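Local coordinates for adherence and virulence protein A (Streptococcus pneumoniae, PDB 6PON) that probably binds host fibronectin and so takes part in the adherence and virulence of the pneumococcus, at residues 25-37 and 66-79. Residues are numbered along the deposited sequence; the frame is centred on the assembly and turned at random.
Sequences QKINQPFEQELVL and FENPAQPSTFIMVL
Q29 meets S73 where the tip of a β-hairpin faces the start of helix 74-83. The hydroxyl of S73 donates to Q29 OE1 in the carbonyl plane, with OG and OE1 2.6 Å apart. The S73 hydroxyl is used twice, because S73 is also the N-cap residue and its OG accepts from I76 N, 3.2 Å away. Q29 runs out extended, CG anti to the backbone N (chi1 -180°), and its other amide atom, NE2, donates to E32 O at 2.6 Å, which fixes the rotation of the group. A water joins Q29 OE1 to S73 N.

Beside this polar link I76 lies against the aliphatic part of Q29, its CD1 3.4 Å from Q29 CB, and also touches L35. Further along the helix L79 and L35 meet tip to tip, CD2 to CD2 at 3.8 Å.

The connection leading into the helix wraps past the hairpin. V36 CG2 sits over the centre of one F66 ring face, a CH-pi contact 3.9 Å from the centroid, while P30 packs on F66 CB. The amides of N28 and N68 stack nearly parallel, 3° apart, and a water bridges K26 NZ to N68 ND2.

The hairpin reverses through a type I turn from F31 to E34, and its strands 23-28 and 34-41 form one side of an antiparallel four-stranded sheet, with 23-28 outermost, packed against a capped helix, an α/β packing within the NFACT N-terminal region.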
ATOM      1  N   GLN B  25      10.197  45.950 -11.067  1.00 27.23           N
ATOM      2  CA  GLN B  25      10.492  47.090 -11.915  1.00 25.98           C
ATOM      3  C   GLN B  25       9.264  47.731 -12.530  1.00 25.00           C
ATOM      4  O   GLN B  25       9.337  48.894 -12.937  1.00 31.28           O
ATOM      5  CB  GLN B  25      11.442  46.674 -13.052  1.00 30.05           C
ATOM      6  CG  GLN B  25      12.909  46.569 -12.656  1.00 27.68           C
ATOM      7  CD  GLN B  25      13.763  45.987 -13.767  1.00 39.56           C
ATOM      8  OE1 GLN B  25      13.278  45.221 -14.600  1.00 51.84           O
ATOM      9  NE2 GLN B  25      15.039  46.336 -13.782  1.00 41.88           N
ATOM     10  N   LYS B  26       8.150  47.016 -12.624  1.00 24.56           N
ATOM     11  CA  LYS B  26       6.980  47.564 -13.292  1.00 21.42           C
ATOM     12  C   LYS B  26       5.743  46.867 -12.740  1.00 25.44           C
ATOM     13  O   LYS B  26       5.789  45.683 -12.401  1.00 25.87           O
ATOM     14  CB  LYS B  26       7.097  47.406 -14.815  1.00 22.55           C
ATOM     15  CG  LYS B  26       6.262  48.385 -15.591  1.00 30.77           C
ATOM     16  CD  LYS B  26       6.325  48.137 -17.102  1.00 39.85           C
ATOM     17  CE  LYS B  26       5.258  48.986 -17.845  1.00 40.79           C
ATOM     18  NZ  LYS B  26       5.326  48.850 -19.340  1.00 37.82           N
ATOM     19  N   ILE B  27       4.649  47.616 -12.616  1.00 23.29           N
ATOM     20  CA  ILE B  27       3.440  47.130 -11.968  1.00 20.61           C
ATOM     21  C   ILE B  27       2.251  47.631 -12.777  1.00 21.81           C
ATOM     22  O   ILE B  27       2.046  48.844 -12.896  1.00 24.68           O
ATOM     23  CB  ILE B  27       3.350  47.604 -10.501  1.00 22.92           C
ATOM     24  CG1 ILE B  27       4.462  46.996  -9.645  1.00 21.56           C
ATOM     25  CG2 ILE B  27       2.022  47.260  -9.884  1.00 23.57           C
ATOM     26  CD1 ILE B  27       5.345  48.053  -8.973  1.00 26.08           C
ATOM     27  N   ASN B  28       1.465  46.707 -13.330  1.00 21.99           N
ATOM     28  CA  ASN B  28       0.289  47.054 -14.123  1.00 18.61           C
ATOM     29  C   ASN B  28      -0.872  46.118 -13.804  1.00 23.60           C
ATOM     30  O   ASN B  28      -0.692  45.018 -13.269  1.00 23.61           O
ATOM     31  CB  ASN B  28       0.571  46.993 -15.622  1.00 18.39           C
ATOM     32  CG  ASN B  28       1.673  47.930 -16.036  1.00 24.05           C
ATOM     33  OD1 ASN B  28       2.848  47.577 -15.965  1.00 26.97           O
ATOM     34  ND2 ASN B  28       1.306  49.144 -16.453  1.00 25.79           N
ATOM     35  N   GLN B  29      -2.073  46.587 -14.169  1.00 18.13           N
ATOM     36  CA  GLN B  29      -3.350  45.895 -14.012  1.00 20.39           C
ATOM     37  C   GLN B  29      -3.987  45.758 -15.397  1.00 22.80           C
ATOM     38  O   GLN B  29      -4.887  46.534 -15.754  1.00 24.99           O
ATOM     39  CB  GLN B  29      -4.254  46.675 -13.058  1.00 21.67           C
ATOM     40  CG  GLN B  29      -5.631  46.108 -12.771  1.00 23.78           C
ATOM     41  CD  GLN B  29      -6.403  46.956 -11.756  1.00 27.87           C
ATOM     42  OE1 GLN B  29      -5.954  48.046 -11.382  1.00 24.13           O
ATOM     43  NE2 GLN B  29      -7.560  46.456 -11.303  1.00 23.56           N
ATOM     44  N   PRO B  30      -3.539  44.791 -16.213  1.00 23.74           N
ATOM     45  CA  PRO B  30      -4.107  44.678 -17.575  1.00 25.91           C
ATOM     46  C   PRO B  30      -5.595  44.380 -17.588  1.00 28.11           C
ATOM     47  O   PRO B  30      -6.325  44.956 -18.401  1.00 31.57           O
ATOM     48  CB  PRO B  30      -3.286  43.551 -18.227  1.00 25.54           C
ATOM     49  CG  PRO B  30      -2.529  42.905 -17.141  1.00 25.97           C
ATOM     50  CD  PRO B  30      -2.421  43.856 -15.983  1.00 19.69           C
ATOM     51  N   PHE B  31      -6.077  43.517 -16.703  1.00 30.51           N
ATOM     52  CA  PHE B  31      -7.508  43.308 -16.542  1.00 30.73           C
ATOM     53  C   PHE B  31      -7.904  43.670 -15.118  1.00 30.86           C
ATOM     54  O   PHE B  31      -7.048  43.851 -14.247  1.00 29.67           O
ATOM     55  CB  PHE B  31      -7.892  41.867 -16.880  1.00 23.43           C
ATOM     56  CG  PHE B  31      -7.512  41.477 -18.271  1.00 26.90           C
ATOM     57  CD1 PHE B  31      -8.285  41.883 -19.349  1.00 24.04           C
ATOM     58  CD2 PHE B  31      -6.357  40.743 -18.511  1.00 27.92           C
ATOM     59  CE1 PHE B  31      -7.929  41.534 -20.649  1.00 28.41           C
ATOM     60  CE2 PHE B  31      -5.992  40.391 -19.796  1.00 24.34           C
ATOM     61  CZ  PHE B  31      -6.778  40.790 -20.871  1.00 27.15           C
ATOM     62  N   GLU B  32      -9.218  43.773 -14.888  1.00 27.60           N
ATOM     63  CA  GLU B  32      -9.703  44.315 -13.623  1.00 27.76           C
ATOM     64  C   GLU B  32      -9.157  43.539 -12.431  1.00 31.30           C
ATOM     65  O   GLU B  32      -8.705  44.132 -11.442  1.00 28.67           O
ATOM     66  CB  GLU B  32     -11.233  44.329 -13.604  1.00 28.46           C
ATOM     67  CG  GLU B  32     -11.814  45.328 -12.618  1.00 40.72           C
ATOM     68  CD  GLU B  32     -11.747  46.764 -13.133  1.00 57.52           C
ATOM     69  OE1 GLU B  32     -12.810  47.337 -13.462  1.00 58.26           O
ATOM     70  OE2 GLU B  32     -10.635  47.333 -13.225  1.00 54.75           O
ATOM     71  N   GLN B  33      -9.169  42.211 -12.507  1.00 25.31           N
ATOM     72  CA  GLN B  33      -8.767  41.396 -11.371  1.00 23.36           C
ATOM     73  C   GLN B  33      -7.435  40.705 -11.612  1.00 27.89           C
ATOM     74  O   GLN B  33      -7.178  39.627 -11.068  1.00 27.10           O
ATOM     75  CB  GLN B  33      -9.836  40.366 -11.039  1.00 30.59           C
ATOM     76  CG  GLN B  33     -11.262  40.858 -11.228  1.00 31.13           C
ATOM     77  CD  GLN B  33     -12.226  39.693 -11.286  1.00 41.65           C
ATOM     78  OE1 GLN B  33     -12.596  39.134 -10.244  1.00 46.45           O
ATOM     79  NE2 GLN B  33     -12.613  39.289 -12.508  1.00 36.34           N
ATOM     80  N   GLU B  34      -6.579  41.300 -12.429  1.00 24.74           N
ATOM     81  CA  GLU B  34      -5.292  40.697 -12.713  1.00 22.01           C
ATOM     82  C   GLU B  34      -4.183  41.711 -12.500  1.00 20.65           C
ATOM     83  O   GLU B  34      -4.313  42.881 -12.861  1.00 24.68           O
ATOM     84  CB  GLU B  34      -5.260  40.138 -14.138  1.00 23.89           C
ATOM     85  CG  GLU B  34      -6.425  39.219 -14.431  1.00 25.16           C
ATOM     86  CD  GLU B  34      -6.102  38.168 -15.464  1.00 30.47           C
ATOM     87  OE1 GLU B  34      -6.798  37.130 -15.468  1.00 43.04           O
ATOM     88  OE2 GLU B  34      -5.158  38.358 -16.261  1.00 27.45           O
ATOM     89  N   LEU B  35      -3.090  41.252 -11.906  1.00 22.22           N
ATOM     90  CA  LEU B  35      -1.932  42.078 -11.604  1.00 18.56           C
ATOM     91  C   LEU B  35      -0.708  41.427 -12.228  1.00 19.03           C
ATOM     92  O   LEU B  35      -0.493  40.224 -12.049  1.00 22.05           O
ATOM     93  CB  LEU B  35      -1.757  42.227 -10.080  1.00 18.47           C
ATOM     94  CG  LEU B  35      -0.490  42.911  -9.571  1.00 19.43           C
ATOM     95  CD1 LEU B  35      -0.530  44.412  -9.901  1.00 23.82           C
ATOM     96  CD2 LEU B  35      -0.264  42.656  -8.078  1.00 14.28           C
ATOM     97  N   VAL B  36       0.094  42.215 -12.942  1.00 22.40           N
ATOM     98  CA  VAL B  36       1.316  41.747 -13.587  1.00 20.28           C
ATOM     99  C   VAL B  36       2.498  42.575 -13.095  1.00 22.66           C
ATOM    100  O   VAL B  36       2.468  43.806 -13.155  1.00 26.81           O
ATOM    101  CB  VAL B  36       1.209  41.810 -15.119  1.00 23.64           C
ATOM    102  CG1 VAL B  36       2.523  41.386 -15.767  1.00 21.59           C
ATOM    103  CG2 VAL B  36       0.091  40.916 -15.592  1.00 22.28           C
ATOM    104  N   LEU B  37       3.539  41.896 -12.625  1.00 18.80           N
ATOM    105  CA  LEU B  37       4.767  42.525 -12.162  1.00 23.63           C
ATOM    106  C   LEU B  37       5.910  42.153 -13.100  1.00 27.42           C
ATOM    107  O   LEU B  37       6.135  40.967 -13.363  1.00 25.96           O
ATOM    108  CB  LEU B  37       5.125  42.070 -10.739  1.00 19.18           C
ATOM    109  CG  LEU B  37       4.064  42.068  -9.647  1.00 19.92           C
ATOM    110  CD1 LEU B  37       4.685  41.706  -8.314  1.00 17.89           C
ATOM    111  CD2 LEU B  37       3.399  43.438  -9.555  1.00 19.41           C
ATOM    112  N   PHE B  66       0.773  42.015 -22.355  1.00 35.20           N
ATOM    113  CA  PHE B  66      -0.499  42.557 -21.920  1.00 36.44           C
ATOM    114  C   PHE B  66      -0.599  43.989 -22.397  1.00 33.94           C
ATOM    115  O   PHE B  66       0.408  44.695 -22.473  1.00 36.99           O
ATOM    116  CB  PHE B  66      -0.643  42.495 -20.395  1.00 33.08           C
ATOM    117  CG  PHE B  66      -0.449  41.110 -19.818  1.00 34.24           C
ATOM    118  CD1 PHE B  66      -1.536  40.297 -19.554  1.00 28.66           C
ATOM    119  CD2 PHE B  66       0.825  40.628 -19.546  1.00 36.47           C
ATOM    120  CE1 PHE B  66      -1.362  39.037 -19.028  1.00 33.89           C
ATOM    121  CE2 PHE B  66       1.013  39.358 -19.022  1.00 34.23           C
ATOM    122  CZ  PHE B  66      -0.087  38.563 -18.756  1.00 30.89           C
ATOM    123  N   GLU B  67      -1.816  44.403 -22.726  1.00 30.93           N
ATOM    124  CA  GLU B  67      -2.109  45.795 -23.049  1.00 36.76           C
ATOM    125  C   GLU B  67      -2.472  46.524 -21.761  1.00 40.89           C
ATOM    126  O   GLU B  67      -3.551  46.309 -21.196  1.00 43.73           O
ATOM    127  CB  GLU B  67      -3.244  45.894 -24.058  1.00 36.18           C
ATOM    128  CG  GLU B  67      -3.311  44.728 -25.012  1.00 45.71           C
ATOM    129  CD  GLU B  67      -3.971  45.095 -26.312  1.00 54.93           C
ATOM    130  OE1 GLU B  67      -3.288  45.001 -27.358  1.00 57.82           O
ATOM    131  OE2 GLU B  67      -5.161  45.492 -26.282  1.00 54.92           O
ATOM    132  N   ASN B  68      -1.584  47.394 -21.304  1.00 31.81           N
ATOM    133  CA  ASN B  68      -1.849  48.115 -20.078  1.00 27.05           C
ATOM    134  C   ASN B  68      -2.896  49.197 -20.318  1.00 31.99           C
ATOM    135  O   ASN B  68      -3.100  49.635 -21.453  1.00 33.68           O
ATOM    136  CB  ASN B  68      -0.562  48.719 -19.534  1.00 31.68           C
ATOM    137  CG  ASN B  68       0.451  47.656 -19.170  1.00 33.08           C
ATOM    138  OD1 ASN B  68       0.074  46.578 -18.700  1.00 27.23           O
ATOM    139  ND2 ASN B  68       1.740  47.937 -19.406  1.00 29.67           N
ATOM    140  N   PRO B  69      -3.610  49.605 -19.276  1.00 33.88           N
ATOM    141  CA  PRO B  69      -4.575  50.701 -19.429  1.00 28.03           C
ATOM    142  C   PRO B  69      -3.859  52.042 -19.544  1.00 29.17           C
ATOM    143  O   PRO B  69      -2.665  52.176 -19.271  1.00 27.98           O
ATOM    144  CB  PRO B  69      -5.451  50.618 -18.167  1.00 25.32           C
ATOM    145  CG  PRO B  69      -4.710  49.731 -17.207  1.00 30.09           C
ATOM    146  CD  PRO B  69      -3.754  48.877 -17.997  1.00 29.32           C
ATOM    147  N   ALA B  70      -4.624  53.051 -19.969  1.00 28.96           N
ATOM    148  CA  ALA B  70      -4.063  54.372 -20.237  1.00 24.22           C
ATOM    149  C   ALA B  70      -3.611  55.055 -18.957  1.00 24.26           C
ATOM    150  O   ALA B  70      -2.614  55.787 -18.952  1.00 24.73           O
ATOM    151  CB  ALA B  70      -5.095  55.238 -20.962  1.00 20.20           C
ATOM    152  N   GLN B  71      -4.339  54.847 -17.867  1.00 23.28           N
ATOM    153  CA  GLN B  71      -3.996  55.438 -16.589  1.00 23.73           C
ATOM    154  C   GLN B  71      -4.090  54.381 -15.498  1.00 26.22           C
ATOM    155  O   GLN B  71      -5.018  53.569 -15.504  1.00 24.34           O
ATOM    156  CB  GLN B  71      -4.934  56.605 -16.251  1.00 25.45           C
ATOM    157  CG  GLN B  71      -4.875  57.755 -17.208  1.00 23.58           C
ATOM    158  CD  GLN B  71      -3.553  58.511 -17.155  1.00 30.29           C
ATOM    159  OE1 GLN B  71      -2.646  58.186 -16.372  1.00 28.10           O
ATOM    160  NE2 GLN B  71      -3.430  59.522 -18.007  1.00 24.66           N
ATOM    161  N   PRO B  72      -3.158  54.366 -14.548  1.00 31.50           N
ATOM    162  CA  PRO B  72      -3.254  53.399 -13.448  1.00 25.64           C
ATOM    163  C   PRO B  72      -4.448  53.704 -12.559  1.00 27.65           C
ATOM    164  O   PRO B  72      -4.745  54.861 -12.257  1.00 30.66           O
ATOM    165  CB  PRO B  72      -1.934  53.583 -12.692  1.00 26.48           C
ATOM    166  CG  PRO B  72      -1.529  54.971 -12.993  1.00 27.61           C
ATOM    167  CD  PRO B  72      -1.997  55.261 -14.399  1.00 26.74           C
ATOM    168  N   SER B  73      -5.149  52.653 -12.158  1.00 26.37           N
ATOM    169  CA  SER B  73      -6.232  52.803 -11.206  1.00 25.86           C
ATOM    170  C   SER B  73      -5.690  53.303  -9.874  1.00 25.65           C
ATOM    171  O   SER B  73      -4.487  53.284  -9.618  1.00 23.56           O
ATOM    172  CB  SER B  73      -6.943  51.470 -10.990  1.00 23.34           C
ATOM    173  OG  SER B  73      -6.032  50.494 -10.497  1.00 23.20           O
ATOM    174  N   THR B  74      -6.612  53.716  -8.999  1.00 24.18           N
ATOM    175  CA  THR B  74      -6.238  53.965  -7.609  1.00 24.29           C
ATOM    176  C   THR B  74      -5.496  52.763  -7.022  1.00 23.43           C
ATOM    177  O   THR B  74      -4.475  52.921  -6.342  1.00 21.41           O
ATOM    178  CB  THR B  74      -7.493  54.293  -6.783  1.00 28.57           C
ATOM    179  OG1 THR B  74      -8.079  55.514  -7.246  1.00 29.90           O
ATOM    180  CG2 THR B  74      -7.160  54.443  -5.298  1.00 26.13           C
ATOM    181  N   PHE B  75      -5.993  51.549  -7.294  1.00 21.79           N
ATOM    182  CA  PHE B  75      -5.353  50.345  -6.776  1.00 21.45           C
ATOM    183  C   PHE B  75      -3.883  50.300  -7.150  1.00 20.26           C
ATOM    184  O   PHE B  75      -3.033  49.987  -6.314  1.00 19.75           O
ATOM    185  CB  PHE B  75      -6.080  49.109  -7.309  1.00 25.59           C
ATOM    186  CG  PHE B  75      -5.368  47.787  -7.042  1.00 27.14           C
ATOM    187  CD1 PHE B  75      -5.436  47.177  -5.785  1.00 22.68           C
ATOM    188  CD2 PHE B  75      -4.691  47.132  -8.060  1.00 20.94           C
ATOM    189  CE1 PHE B  75      -4.828  45.962  -5.544  1.00 21.29           C
ATOM    190  CE2 PHE B  75      -4.077  45.920  -7.828  1.00 20.90           C
ATOM    191  CZ  PHE B  75      -4.147  45.325  -6.556  1.00 21.70           C
ATOM    192  N   ILE B  76      -3.563  50.642  -8.398  1.00 22.54           N
ATOM    193  CA  ILE B  76      -2.212  50.441  -8.901  1.00 21.72           C
ATOM    194  C   ILE B  76      -1.258  51.474  -8.325  1.00 23.24           C
ATOM    195  O   ILE B  76      -0.112  51.150  -7.973  1.00 20.09           O
ATOM    196  CB  ILE B  76      -2.214  50.464 -10.436  1.00 23.29           C
ATOM    197  CG1 ILE B  76      -2.890  49.198 -10.966  1.00 21.08           C
ATOM    198  CG2 ILE B  76      -0.781  50.542 -10.961  1.00 23.88           C
ATOM    199  CD1 ILE B  76      -2.041  47.965 -10.773  1.00 21.56           C
ATOM    200  N   MET B  77      -1.704  52.730  -8.221  1.00 22.61           N
ATOM    201  CA  MET B  77      -0.841  53.778  -7.680  1.00 22.17           C
ATOM    202  C   MET B  77      -0.463  53.490  -6.237  1.00 22.31           C
ATOM    203  O   MET B  77       0.665  53.775  -5.822  1.00 23.12           O
ATOM    204  CB  MET B  77      -1.525  55.148  -7.773  1.00 22.71           C
ATOM    205  CG  MET B  77      -2.206  55.418  -9.103  1.00 28.48           C
ATOM    206  SD  MET B  77      -2.968  57.050  -9.222  1.00 34.63           S
ATOM    207  CE  MET B  77      -1.631  57.788 -10.107  1.00 33.07           C
ATOM    208  N   VAL B  78      -1.399  52.949  -5.449  1.00 21.26           N
ATOM    209  CA  VAL B  78      -1.063  52.528  -4.088  1.00 24.87           C
ATOM    210  C   VAL B  78      -0.053  51.382  -4.115  1.00 20.16           C
ATOM    211  O   VAL B  78       0.901  51.363  -3.334  1.00 22.96           O
ATOM    212  CB  VAL B  78      -2.332  52.151  -3.294  1.00 26.29           C
ATOM    213  CG1 VAL B  78      -1.971  51.671  -1.879  1.00 23.10           C
ATOM    214  CG2 VAL B  78      -3.275  53.329  -3.208  1.00 18.75           C
ATOM    215  N   LEU B  79      -0.222  50.422  -5.025  1.00 21.75           N
ATOM    216  CA  LEU B  79       0.763  49.344  -5.092  1.00 24.08           C
ATOM    217  C   LEU B  79       2.114  49.865  -5.559  1.00 22.92           C
ATOM    218  O   LEU B  79       3.161  49.427  -5.064  1.00 22.99           O
ATOM    219  CB  LEU B  79       0.273  48.205  -6.002  1.00 19.73           C
ATOM    220  CG  LEU B  79      -0.369  47.041  -5.222  1.00 22.64           C
ATOM    221  CD1 LEU B  79      -1.607  47.497  -4.459  1.00 16.85           C
ATOM    222  CD2 LEU B  79      -0.689  45.830  -6.105  1.00 17.74           C
TER
HETATM  223  O   HOH W   1       4.050  46.634 -20.220  1.00 34.65           O
HETATM  224  O   HOH W   2      -4.993  50.302 -13.444  1.00 24.14           O
HETATM  225  O   HOH W   3      -5.409  44.164 -21.279  1.00 32.53           O